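Local structure of beta-mannosidase (Trichoderma harzianum, 4CVU) at residues G68-G73 with D393-R398; I235-Q240 with P246-P251; S329-S332 with T337-L340. The protein probably hydrolyses terminal beta-linked mannose residues from the non-reducing ends of oligosaccharides, as a fungal beta-mannosidase of glycoside hydrolase family 2. One frame throughout, in Å; residues are numbered along the deposited sequence.

Contact 1 of 3, residues G68-G73 with D393-R398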
ATOM      1  N   GLY A  68       2.162 -11.312  -1.555  1.00 41.96           N
ATOM      2  CA  GLY A  68       1.212 -10.383  -0.987  1.00 42.40           C
ATOM      3  C   GLY A  68      -0.197 -10.646  -1.522  1.00 39.95           C
ATOM      4  O   GLY A  68      -0.425 -11.533  -2.372  1.00 40.32           O
ATOM      5  N   GLU A  69      -1.142  -9.898  -1.021  1.00 39.12           N
ATOM      6  CA  GLU A  69      -2.520 -10.121  -1.327  1.00 37.89           C
ATOM      7  C   GLU A  69      -2.553 -10.112  -2.828  1.00 38.02           C
ATOM      8  O   GLU A  69      -1.975  -9.249  -3.438  1.00 36.04           O
ATOM      9  CB  GLU A  69      -3.391  -9.008  -0.777  1.00 38.06           C
ATOM     10  CG  GLU A  69      -4.743  -8.833  -1.476  1.00 37.41           C
ATOM     11  CD  GLU A  69      -5.591 -10.095  -1.572  1.00 38.86           C
ATOM     12  OE1 GLU A  69      -5.731 -10.820  -0.624  1.00 35.55           O
ATOM     13  OE2 GLU A  69      -6.187 -10.371  -2.634  1.00 37.79           O
ATOM     14  N   SER A  70      -3.156 -11.145  -3.395  1.00 38.46           N
ATOM     15  CA  SER A  70      -3.192 -11.232  -4.834  1.00 38.30           C
ATOM     16  C   SER A  70      -3.835 -10.027  -5.508  1.00 38.38           C
ATOM     17  O   SER A  70      -3.335  -9.637  -6.527  1.00 38.77           O
ATOM     18  CB  SER A  70      -3.867 -12.479  -5.306  1.00 42.22           C
ATOM     19  OG  SER A  70      -3.893 -13.389  -4.284  1.00 48.19           O
ATOM     20  N   ASN A  71      -4.888  -9.416  -4.935  1.00 36.15           N
ATOM     21  CA  ASN A  71      -5.554  -8.256  -5.591  1.00 36.84           C
ATOM     22  C   ASN A  71      -4.710  -6.973  -5.702  1.00 35.52           C
ATOM     23  O   ASN A  71      -5.120  -6.045  -6.346  1.00 34.37           O
ATOM     24  CB  ASN A  71      -6.863  -7.878  -4.888  1.00 36.69           C
ATOM     25  CG  ASN A  71      -7.941  -8.957  -5.011  1.00 39.61           C
ATOM     26  OD1 ASN A  71      -7.985  -9.732  -5.948  1.00 38.65           O
ATOM     27  ND2 ASN A  71      -8.842  -8.949  -4.079  1.00 40.53           N
ATOM     28  N   ASN A  72      -3.600  -6.900  -4.965  1.00 34.12           N
ATOM     29  CA  ASN A  72      -2.774  -5.689  -4.905  1.00 34.11           C
ATOM     30  C   ASN A  72      -1.958  -5.309  -6.126  1.00 33.97           C
ATOM     31  O   ASN A  72      -1.430  -6.174  -6.804  1.00 32.63           O
ATOM     32  CB  ASN A  72      -1.775  -5.793  -3.722  1.00 34.77           C
ATOM     33  CG  ASN A  72      -2.466  -5.688  -2.368  1.00 33.76           C
ATOM     34  OD1 ASN A  72      -3.676  -5.569  -2.313  1.00 35.92           O
ATOM     35  ND2 ASN A  72      -1.719  -5.774  -1.276  1.00 33.29           N
ATOM     36  N   GLY A  73      -1.871  -3.997  -6.404  1.00 33.83           N
ATOM     37  CA  GLY A  73      -0.819  -3.441  -7.255  1.00 35.38           C
ATOM     38  C   GLY A  73      -0.871  -3.964  -8.686  1.00 38.22           C
ATOM     39  O   GLY A  73      -1.933  -3.883  -9.331  1.00 34.95           O
ATOM     40  N   ASP A 393     -15.072 -12.862  -5.834  1.00 34.52           N
ATOM     41  CA  ASP A 393     -13.663 -13.009  -5.539  1.00 35.64           C
ATOM     42  C   ASP A 393     -13.034 -13.809  -6.663  1.00 36.50           C
ATOM     43  O   ASP A 393     -13.708 -14.586  -7.345  1.00 37.91           O
ATOM     44  CB  ASP A 393     -13.508 -13.666  -4.175  1.00 35.16           C
ATOM     45  CG  ASP A 393     -12.174 -13.345  -3.471  1.00 34.64           C
ATOM     46  OD1 ASP A 393     -11.120 -13.972  -3.807  1.00 34.44           O
ATOM     47  OD2 ASP A 393     -12.158 -12.481  -2.540  1.00 34.01           O
ATOM     48  N   ALA A 394     -11.741 -13.602  -6.891  1.00 35.67           N
ATOM     49  CA  ALA A 394     -11.049 -14.439  -7.855  1.00 35.53           C
ATOM     50  C   ALA A 394     -10.751 -15.834  -7.264  1.00 36.24           C
ATOM     51  O   ALA A 394     -10.419 -16.770  -8.012  1.00 37.05           O
ATOM     52  CB  ALA A 394      -9.789 -13.749  -8.367  1.00 36.15           C
ATOM     53  N   PHE A 395     -10.849 -15.963  -5.943  1.00 34.27           N
ATOM     54  CA  PHE A 395     -10.600 -17.212  -5.250  1.00 33.67           C
ATOM     55  C   PHE A 395     -11.830 -17.643  -4.441  1.00 34.35           C
ATOM     56  O   PHE A 395     -12.069 -17.208  -3.318  1.00 36.53           O
ATOM     57  CB  PHE A 395      -9.363 -17.076  -4.370  1.00 33.24           C
ATOM     58  CG  PHE A 395      -8.223 -16.411  -5.072  1.00 32.11           C
ATOM     59  CD1 PHE A 395      -7.452 -17.112  -5.998  1.00 32.87           C
ATOM     60  CD2 PHE A 395      -7.939 -15.110  -4.855  1.00 30.61           C
ATOM     61  CE1 PHE A 395      -6.406 -16.493  -6.657  1.00 32.23           C
ATOM     62  CE2 PHE A 395      -6.922 -14.479  -5.525  1.00 31.38           C
ATOM     63  CZ  PHE A 395      -6.147 -15.169  -6.437  1.00 31.77           C
ATOM     64  N   TRP A 396     -12.609 -18.516  -5.031  1.00 34.29           N
ATOM     65  CA  TRP A 396     -13.902 -18.914  -4.472  1.00 34.44           C
ATOM     66  C   TRP A 396     -13.786 -19.469  -3.050  1.00 34.76           C
ATOM     67  O   TRP A 396     -14.609 -19.148  -2.212  1.00 33.85           O
ATOM     68  CB  TRP A 396     -14.622 -19.912  -5.392  1.00 33.50           C
ATOM     69  CG  TRP A 396     -15.522 -19.219  -6.417  1.00 32.00           C
ATOM     70  CD1 TRP A 396     -15.254 -19.002  -7.736  1.00 32.80           C
ATOM     71  CD2 TRP A 396     -16.783 -18.620  -6.160  1.00 31.68           C
ATOM     72  NE1 TRP A 396     -16.296 -18.308  -8.331  1.00 31.81           N
ATOM     73  CE2 TRP A 396     -17.256 -18.078  -7.377  1.00 31.34           C
ATOM     74  CE3 TRP A 396     -17.588 -18.516  -5.023  1.00 31.72           C
ATOM     75  CZ2 TRP A 396     -18.466 -17.455  -7.479  1.00 30.75           C
ATOM     76  CZ3 TRP A 396     -18.782 -17.895  -5.119  1.00 32.03           C
ATOM     77  CH2 TRP A 396     -19.236 -17.379  -6.359  1.00 31.50           C
ATOM     78  N   PRO A 397     -12.725 -20.234  -2.762  1.00 35.66           N
ATOM     79  CA  PRO A 397     -12.645 -20.713  -1.389  1.00 36.48           C
ATOM     80  C   PRO A 397     -12.718 -19.658  -0.280  1.00 37.18           C
ATOM     81  O   PRO A 397     -13.180 -19.974   0.814  1.00 39.72           O
ATOM     82  CB  PRO A 397     -11.316 -21.444  -1.363  1.00 37.09           C
ATOM     83  CG  PRO A 397     -11.157 -21.954  -2.752  1.00 37.15           C
ATOM     84  CD  PRO A 397     -11.652 -20.795  -3.589  1.00 35.35           C
ATOM     85  N   ARG A 398     -12.274 -18.422  -0.518  1.00 35.94           N
ATOM     86  CA  ARG A 398     -12.280 -17.456   0.586  1.00 36.39           C
ATOM     87  C   ARG A 398     -13.582 -16.677   0.662  1.00 35.27           C
ATOM     88  O   ARG A 398     -13.747 -15.803   1.515  1.00 34.08           O
ATOM     89  CB  ARG A 398     -11.046 -16.515   0.518  1.00 36.39           C
ATOM     90  CG  ARG A 398     -10.962 -15.599  -0.689  1.00 36.54           C
ATOM     91  CD  ARG A 398      -9.694 -14.741  -0.542  1.00 36.52           C
ATOM     92  NE  ARG A 398      -9.480 -13.884  -1.691  1.00 35.71           N
ATOM     93  CZ  ARG A 398      -8.537 -12.946  -1.744  1.00 34.93           C
ATOM     94  NH1 ARG A 398      -7.676 -12.803  -0.740  1.00 35.76           N
ATOM     95  NH2 ARG A 398      -8.423 -12.171  -2.802  1.00 34.12           N
TER
HETATM   96  O   HOH W   1     -10.598 -10.996  -5.901  1.00 33.05           O
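Arg-398 meets Glu-69 end-on, with the guanidinium and carboxylate planes only 15° apart. NH1 of Arg-398 donates to OE1 of Glu-69 at 2.8 Å, and NH2 of Arg-398 to OE2 of Glu-69 at 2.9 Å. Both bonds are nearly straight, and each oxygen uses its syn lone pair. The arginine reaches this far because its chain is extended from CG to NE. A third edge position is taken by Asp-393: NE of Arg-398 donates to OD1 of Asp-393 at 2.7 Å. The same OD1 accepts from N of Phe-395, which closes an Asx turn. The salt-bridge network joins a loop of the galactose-binding-like domain to the loop between strand 380-389 and helix 401-413. OE2 of Glu-69 also takes the backbone N of Asn-71, inside a type I turn. With alanine in place of Glu-69, NH1 and NH2 of Arg-398 would probably lose their acceptors across the contact, and the backbone N of Asn-71 its partner within the turn. Beside the network, OG of Ser-70 lies obliquely to the Phe-395 ring, 3.5 Å from CE2. Water 1 links OD1 of Asn-71 to N of Ala-394. OD2 of Asp-393 has further partners in Arg-403 and Tyr-722.

Contact 2 of 3, residues I235-Q240 with P246-P251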
ATOM      1  N   ILE A 235     -40.233 -30.409  -7.490  1.00 41.36           N
ATOM      2  CA  ILE A 235     -41.593 -30.137  -7.095  1.00 44.55           C
ATOM      3  C   ILE A 235     -42.231 -29.301  -8.192  1.00 44.83           C
ATOM      4  O   ILE A 235     -41.768 -28.190  -8.496  1.00 44.91           O
ATOM      5  CB  ILE A 235     -41.667 -29.409  -5.765  1.00 43.98           C
ATOM      6  CG1 ILE A 235     -41.025 -30.276  -4.674  1.00 45.23           C
ATOM      7  CG2 ILE A 235     -43.111 -29.146  -5.430  1.00 45.28           C
ATOM      8  CD1 ILE A 235     -40.937 -29.606  -3.332  1.00 47.53           C
ATOM      9  N   PHE A 236     -43.255 -29.863  -8.813  1.00 43.20           N
ATOM     10  CA  PHE A 236     -43.933 -29.228  -9.944  1.00 43.90           C
ATOM     11  C   PHE A 236     -45.441 -29.498  -9.873  1.00 45.19           C
ATOM     12  O   PHE A 236     -45.892 -30.300  -9.057  1.00 44.96           O
ATOM     13  CB  PHE A 236     -43.360 -29.725 -11.275  1.00 43.16           C
ATOM     14  CG  PHE A 236     -43.339 -31.215 -11.417  1.00 45.98           C
ATOM     15  CD1 PHE A 236     -42.363 -31.986 -10.781  1.00 46.13           C
ATOM     16  CD2 PHE A 236     -44.297 -31.858 -12.184  1.00 46.36           C
ATOM     17  CE1 PHE A 236     -42.348 -33.348 -10.912  1.00 47.16           C
ATOM     18  CE2 PHE A 236     -44.297 -33.232 -12.312  1.00 47.25           C
ATOM     19  CZ  PHE A 236     -43.325 -33.979 -11.666  1.00 48.41           C
ATOM     20  N   ARG A 237     -46.205 -28.798 -10.709  1.00 45.47           N
ATOM     21  CA  ARG A 237     -47.636 -29.046 -10.818  1.00 47.90           C
ATOM     22  C   ARG A 237     -47.826 -30.236 -11.734  1.00 49.03           C
ATOM     23  O   ARG A 237     -47.090 -30.424 -12.714  1.00 47.75           O
ATOM     24  CB  ARG A 237     -48.365 -27.819 -11.387  1.00 47.88           C
ATOM     25  CG  ARG A 237     -48.358 -26.573 -10.492  1.00 46.69           C
ATOM     26  CD  ARG A 237     -49.411 -26.650  -9.406  1.00 47.58           C
ATOM     27  NE  ARG A 237     -49.453 -25.466  -8.553  1.00 46.71           N
ATOM     28  CZ  ARG A 237     -50.390 -25.220  -7.632  1.00 48.16           C
ATOM     29  NH1 ARG A 237     -51.395 -26.072  -7.444  1.00 49.81           N
ATOM     30  NH2 ARG A 237     -50.341 -24.113  -6.897  1.00 46.93           N
ATOM     31  N   LYS A 238     -48.831 -31.041 -11.437  1.00 51.19           N
ATOM     32  CA  LYS A 238     -49.073 -32.206 -12.250  1.00 51.73           C
ATOM     33  C   LYS A 238     -49.347 -31.774 -13.704  1.00 49.84           C
ATOM     34  O   LYS A 238     -50.083 -30.826 -13.960  1.00 50.01           O
ATOM     35  CB  LYS A 238     -50.230 -33.013 -11.679  1.00 57.42           C
ATOM     36  CG  LYS A 238     -50.289 -34.420 -12.226  1.00 60.09           C
ATOM     37  CD  LYS A 238     -50.960 -35.389 -11.262  1.00 65.81           C
ATOM     38  CE  LYS A 238     -50.964 -36.797 -11.853  1.00 68.93           C
ATOM     39  NZ  LYS A 238     -49.571 -37.213 -12.239  1.00 70.14           N
ATOM     40  N   GLY A 239     -48.721 -32.460 -14.648  1.00 49.28           N
ATOM     41  CA  GLY A 239     -48.837 -32.124 -16.076  1.00 50.26           C
ATOM     42  C   GLY A 239     -47.871 -31.034 -16.564  1.00 49.39           C
ATOM     43  O   GLY A 239     -47.874 -30.697 -17.739  1.00 47.73           O
ATOM     44  N   GLN A 240     -47.073 -30.471 -15.660  1.00 47.72           N
ATOM     45  CA  GLN A 240     -46.190 -29.334 -15.998  1.00 47.38           C
ATOM     46  C   GLN A 240     -45.034 -29.776 -16.873  1.00 47.34           C
ATOM     47  O   GLN A 240     -44.394 -30.795 -16.613  1.00 47.32           O
ATOM     48  CB  GLN A 240     -45.659 -28.643 -14.724  1.00 46.91           C
ATOM     49  CG  GLN A 240     -44.685 -27.474 -14.953  1.00 45.54           C
ATOM     50  CD  GLN A 240     -44.321 -26.734 -13.669  1.00 47.03           C
ATOM     51  OE1 GLN A 240     -44.753 -27.082 -12.560  1.00 44.99           O
ATOM     52  NE2 GLN A 240     -43.519 -25.661 -13.823  1.00 46.37           N
ATOM     53  N   PRO A 246     -47.830 -23.697 -16.158  1.00 45.12           N
ATOM     54  CA  PRO A 246     -48.527 -24.833 -15.570  1.00 47.23           C
ATOM     55  C   PRO A 246     -49.957 -24.503 -15.109  1.00 46.70           C
ATOM     56  O   PRO A 246     -50.375 -23.338 -15.091  1.00 46.38           O
ATOM     57  CB  PRO A 246     -47.638 -25.214 -14.381  1.00 47.67           C
ATOM     58  CG  PRO A 246     -46.891 -23.981 -14.026  1.00 46.97           C
ATOM     59  CD  PRO A 246     -46.696 -23.253 -15.321  1.00 46.74           C
ATOM     60  N   ASP A 247     -50.693 -25.550 -14.764  1.00 49.66           N
ATOM     61  CA  ASP A 247     -52.055 -25.425 -14.205  1.00 49.53           C
ATOM     62  C   ASP A 247     -51.959 -25.167 -12.705  1.00 46.70           C
ATOM     63  O   ASP A 247     -51.497 -26.044 -11.951  1.00 46.08           O
ATOM     64  CB  ASP A 247     -52.825 -26.721 -14.483  1.00 51.11           C
ATOM     65  CG  ASP A 247     -54.183 -26.776 -13.795  1.00 51.26           C
ATOM     66  OD1 ASP A 247     -54.690 -25.767 -13.283  1.00 50.28           O
ATOM     67  OD2 ASP A 247     -54.746 -27.871 -13.803  1.00 55.99           O
ATOM     68  N   GLN A 248     -52.387 -23.977 -12.291  1.00 45.25           N
ATOM     69  CA  GLN A 248     -52.266 -23.549 -10.898  1.00 46.35           C
ATOM     70  C   GLN A 248     -53.264 -24.244  -9.953  1.00 49.83           C
ATOM     71  O   GLN A 248     -53.109 -24.171  -8.730  1.00 50.70           O
ATOM     72  CB  GLN A 248     -52.436 -22.029 -10.783  1.00 45.81           C
ATOM     73  CG  GLN A 248     -51.374 -21.200 -11.544  1.00 45.70           C
ATOM     74  CD  GLN A 248     -49.955 -21.444 -11.065  1.00 44.58           C
ATOM     75  OE1 GLN A 248     -49.699 -21.602  -9.864  1.00 44.16           O
ATOM     76  NE2 GLN A 248     -49.031 -21.503 -12.003  1.00 44.00           N
ATOM     77  N   THR A 249     -54.270 -24.915 -10.520  1.00 50.23           N
ATOM     78  CA  THR A 249     -55.295 -25.617  -9.735  1.00 51.67           C
ATOM     79  C   THR A 249     -54.951 -27.101  -9.509  1.00 53.49           C
ATOM     80  O   THR A 249     -55.644 -27.783  -8.791  1.00 55.50           O
ATOM     81  CB  THR A 249     -56.695 -25.559 -10.412  1.00 50.59           C
ATOM     82  OG1 THR A 249     -56.721 -26.440 -11.523  1.00 50.34           O
ATOM     83  CG2 THR A 249     -57.061 -24.156 -10.875  1.00 48.75           C
ATOM     84  N   ALA A 250     -53.873 -27.583 -10.124  1.00 53.22           N
ATOM     85  CA  ALA A 250     -53.517 -28.984 -10.124  1.00 51.42           C
ATOM     86  C   ALA A 250     -52.738 -29.404  -8.890  1.00 51.17           C
ATOM     87  O   ALA A 250     -52.157 -28.569  -8.210  1.00 49.39           O
ATOM     88  CB  ALA A 250     -52.725 -29.317 -11.382  1.00 50.85           C
ATOM     89  N   PRO A 251     -52.737 -30.710  -8.589  1.00 51.68           N
ATOM     90  CA  PRO A 251     -51.950 -31.193  -7.442  1.00 54.10           C
ATOM     91  C   PRO A 251     -50.423 -31.081  -7.624  1.00 52.17           C
ATOM     92  O   PRO A 251     -49.921 -31.059  -8.750  1.00 50.26           O
ATOM     93  CB  PRO A 251     -52.378 -32.667  -7.298  1.00 54.65           C
ATOM     94  CG  PRO A 251     -53.030 -33.033  -8.588  1.00 54.32           C
ATOM     95  CD  PRO A 251     -53.562 -31.772  -9.195  1.00 53.08           C
TER
HETATM   96  O   HOH W   2     -48.077 -22.600  -7.984  1.00 38.40           O
HETATM   97  O   HOH W   3     -49.529 -28.225 -15.213  1.00 44.16           O
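This is a local contact within one connection of an antiparallel sheet, where the chain leaves edge strand 227-237 and returns into strand 252-261. The sheet belongs to a domain of the family 2 immunoglobulin-like type. A type II turn, Arg-237 to Gln-240, faces a type I turn, Asp-247 to Ala-250. The side chain of Arg-237 ties them together. Its chain bends at chi2 (-81°), which turns the guanidinium toward the carbonyls of the second turn. There NH1 of Arg-237 donates to the carbonyl O of Ala-250 at 2.7 Å, with the acceptor near the guanidinium plane. The carbonyl O of Gln-248 sits over one face of the same group, 3.1 Å from CZ of Arg-237. It is badly placed for a hydrogen bond, but its partial charge probably suits the cation. Water 2 bridges NH2 of Arg-237 to OE1 of Gln-248, whose NE2 is bound to Thr-350. The backbone adds one direct bond, from N of Lys-238 to O of Pro-251 at 2.9 Å. Water 3 adds a link between O of Lys-238 and N of Asp-247. Asp-247 shapes the second turn from within: its OD1 takes both N and OG1 of Thr-249, the former as an Asx turn. At the other end, Gln-240 and Pro-246 lie side by side, with CD of the glutamine 3.7 Å from CB of the proline. The amide of Gln-240 is held by its own turn: N of Arg-237 donates to OE1 of Gln-240 at 2.9 Å, in the carbonyl plane.

Contact 3 of 3, residues S329-S332 with T337-L340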
ATOM      1  N   SER A 329     -36.022 -41.150   3.016  1.00 61.27           N
ATOM      2  CA  SER A 329     -35.348 -42.360   3.499  1.00 62.61           C
ATOM      3  C   SER A 329     -35.548 -43.529   2.526  1.00 64.71           C
ATOM      4  O   SER A 329     -36.654 -43.750   2.019  1.00 65.95           O
ATOM      5  CB  SER A 329     -35.866 -42.756   4.890  1.00 63.60           C
ATOM      6  OG  SER A 329     -35.777 -41.678   5.809  1.00 62.20           O
ATOM      7  N   VAL A 330     -34.472 -44.266   2.275  1.00 63.05           N
ATOM      8  CA  VAL A 330     -34.511 -45.442   1.435  1.00 65.98           C
ATOM      9  C   VAL A 330     -34.289 -46.692   2.292  1.00 67.98           C
ATOM     10  O   VAL A 330     -33.267 -46.831   2.962  1.00 62.40           O
ATOM     11  CB  VAL A 330     -33.457 -45.377   0.314  1.00 65.58           C
ATOM     12  CG1 VAL A 330     -33.550 -46.604  -0.588  1.00 64.43           C
ATOM     13  CG2 VAL A 330     -33.620 -44.104  -0.504  1.00 62.11           C
ATOM     14  N   SER A 331     -35.278 -47.586   2.276  1.00 72.78           N
ATOM     15  CA  SER A 331     -35.197 -48.852   2.997  1.00 75.70           C
ATOM     16  C   SER A 331     -35.274 -50.028   2.045  1.00 76.01           C
ATOM     17  O   SER A 331     -35.704 -49.904   0.889  1.00 72.43           O
ATOM     18  CB  SER A 331     -36.303 -48.964   4.035  1.00 75.41           C
ATOM     19  OG  SER A 331     -35.924 -48.314   5.227  1.00 76.11           O
ATOM     20  N   SER A 332     -34.846 -51.174   2.562  1.00 80.17           N
ATOM     21  CA  SER A 332     -34.727 -52.395   1.773  1.00 82.15           C
ATOM     22  C   SER A 332     -35.542 -53.489   2.426  1.00 84.34           C
ATOM     23  O   SER A 332     -35.489 -53.647   3.645  1.00 82.60           O
ATOM     24  CB  SER A 332     -33.262 -52.817   1.692  1.00 81.61           C
ATOM     25  OG  SER A 332     -33.028 -53.531   0.503  1.00 80.96           O
ATOM     26  N   THR A 337     -34.380 -50.503   9.457  1.00 91.77           N
ATOM     27  CA  THR A 337     -34.025 -49.079   9.390  1.00 87.82           C
ATOM     28  C   THR A 337     -33.480 -48.685   8.006  1.00 82.12           C
ATOM     29  O   THR A 337     -32.929 -49.522   7.292  1.00 80.52           O
ATOM     30  CB  THR A 337     -32.979 -48.715  10.465  1.00 86.27           C
ATOM     31  OG1 THR A 337     -31.658 -48.903   9.946  1.00 86.79           O
ATOM     32  CG2 THR A 337     -33.160 -49.562  11.726  1.00 87.47           C
ATOM     33  N   PRO A 338     -33.629 -47.404   7.628  1.00 78.48           N
ATOM     34  CA  PRO A 338     -33.119 -46.938   6.337  1.00 73.44           C
ATOM     35  C   PRO A 338     -31.621 -47.068   6.208  1.00 66.97           C
ATOM     36  O   PRO A 338     -30.914 -46.944   7.187  1.00 67.44           O
ATOM     37  CB  PRO A 338     -33.515 -45.469   6.324  1.00 75.44           C
ATOM     38  CG  PRO A 338     -34.736 -45.419   7.163  1.00 77.67           C
ATOM     39  CD  PRO A 338     -34.441 -46.370   8.285  1.00 78.14           C
ATOM     40  N   ILE A 339     -31.160 -47.349   5.003  1.00 64.74           N
ATOM     41  CA  ILE A 339     -29.730 -47.385   4.711  1.00 66.52           C
ATOM     42  C   ILE A 339     -29.252 -46.153   3.917  1.00 61.50           C
ATOM     43  O   ILE A 339     -28.058 -45.991   3.733  1.00 62.13           O
ATOM     44  CB  ILE A 339     -29.333 -48.668   3.942  1.00 68.99           C
ATOM     45  CG1 ILE A 339     -30.117 -48.790   2.628  1.00 67.82           C
ATOM     46  CG2 ILE A 339     -29.547 -49.910   4.813  1.00 69.47           C
ATOM     47  CD1 ILE A 339     -29.514 -49.805   1.689  1.00 68.99           C
ATOM     48  N   LEU A 340     -30.185 -45.326   3.433  1.00 60.11           N
ATOM     49  CA  LEU A 340     -29.858 -44.047   2.761  1.00 58.93           C
ATOM     50  C   LEU A 340     -30.877 -42.978   3.159  1.00 57.33           C
ATOM     51  O   LEU A 340     -32.070 -43.156   2.987  1.00 57.89           O
ATOM     52  CB  LEU A 340     -29.834 -44.224   1.237  1.00 58.19           C
ATOM     53  CG  LEU A 340     -29.568 -43.018   0.348  1.00 59.34           C
ATOM     54  CD1 LEU A 340     -28.169 -42.460   0.604  1.00 59.45           C
ATOM     55  CD2 LEU A 340     -29.721 -43.399  -1.114  1.00 58.88           C
TER
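Val-330 has CG1 anti to its backbone N (chi1 -178°), and this places CG2 beside that N, on the side of Leu-340. Leu-340 has CG anti to its own N (chi1 178°), and CD2, the branch that continues the extended chain, comes 4.0 Å from CG2 of Val-330. The two side chains lie next to each other and point the same way. Their CB atoms are 3.9 Å apart. Both reach the same apolar face of the sheet, where Leu-258 of strand 252-261 touches each of them, Phe-260 also touches Leu-340, and Leu-264 touches Val-330.

The backbones meet here as an antiparallel hydrogen-bonded pair. N of Val-330 donates to O of Leu-340 at 2.7 Å, a fairly straight bond. The carbonyl O of Val-330 faces two amides in return. It takes N of Ile-339 at 3.0 Å, and more weakly N of Leu-340 at 3.5 Å. Two residues opposite one make a classic beta bulge. It stands where the chain turns from strand 324-332 into strand 340-346, an outermost strand of the antiparallel sheet of the immunoglobulin-like domain. Ile-339 also bonds through its backbone to Leu-226.

Pro-338 covers the neighbouring residues of the first strand. Its CG lies 3.7 Å from CB of Ser-329. OG of Ser-331 lies 3.3 Å from CA of Pro-338. The backbone N of Pro-338 carries no hydrogen to offer this oxygen. On the far side of strand 324-332, the backbones of Ser-329 and Ser-331 bond to Ser-271 and Ser-269 of strand 268-276.

Contact 1 is buried and joins residues more than 300 positions apart, whereas contacts 2 and 3 are partly buried and each close a short connection. Contacts 2 and 3 share one antiparallel sheet. They lie at its two outermost strands, 227-237 and 340-346, with centres about 29 Å apart. Contact 1 lies about 45 Å from contact 2 and 44 Å from contact 3, between centres, and touches neither. The chemistry follows the place. Contact 1 uses paired charges between separate parts of the chain. Contact 2 also relies on an arginine, but gives it backbone carbonyls and water in place of a carboxylate. Contact 3 has no charged group and depends on strand pairing and apolar side chains.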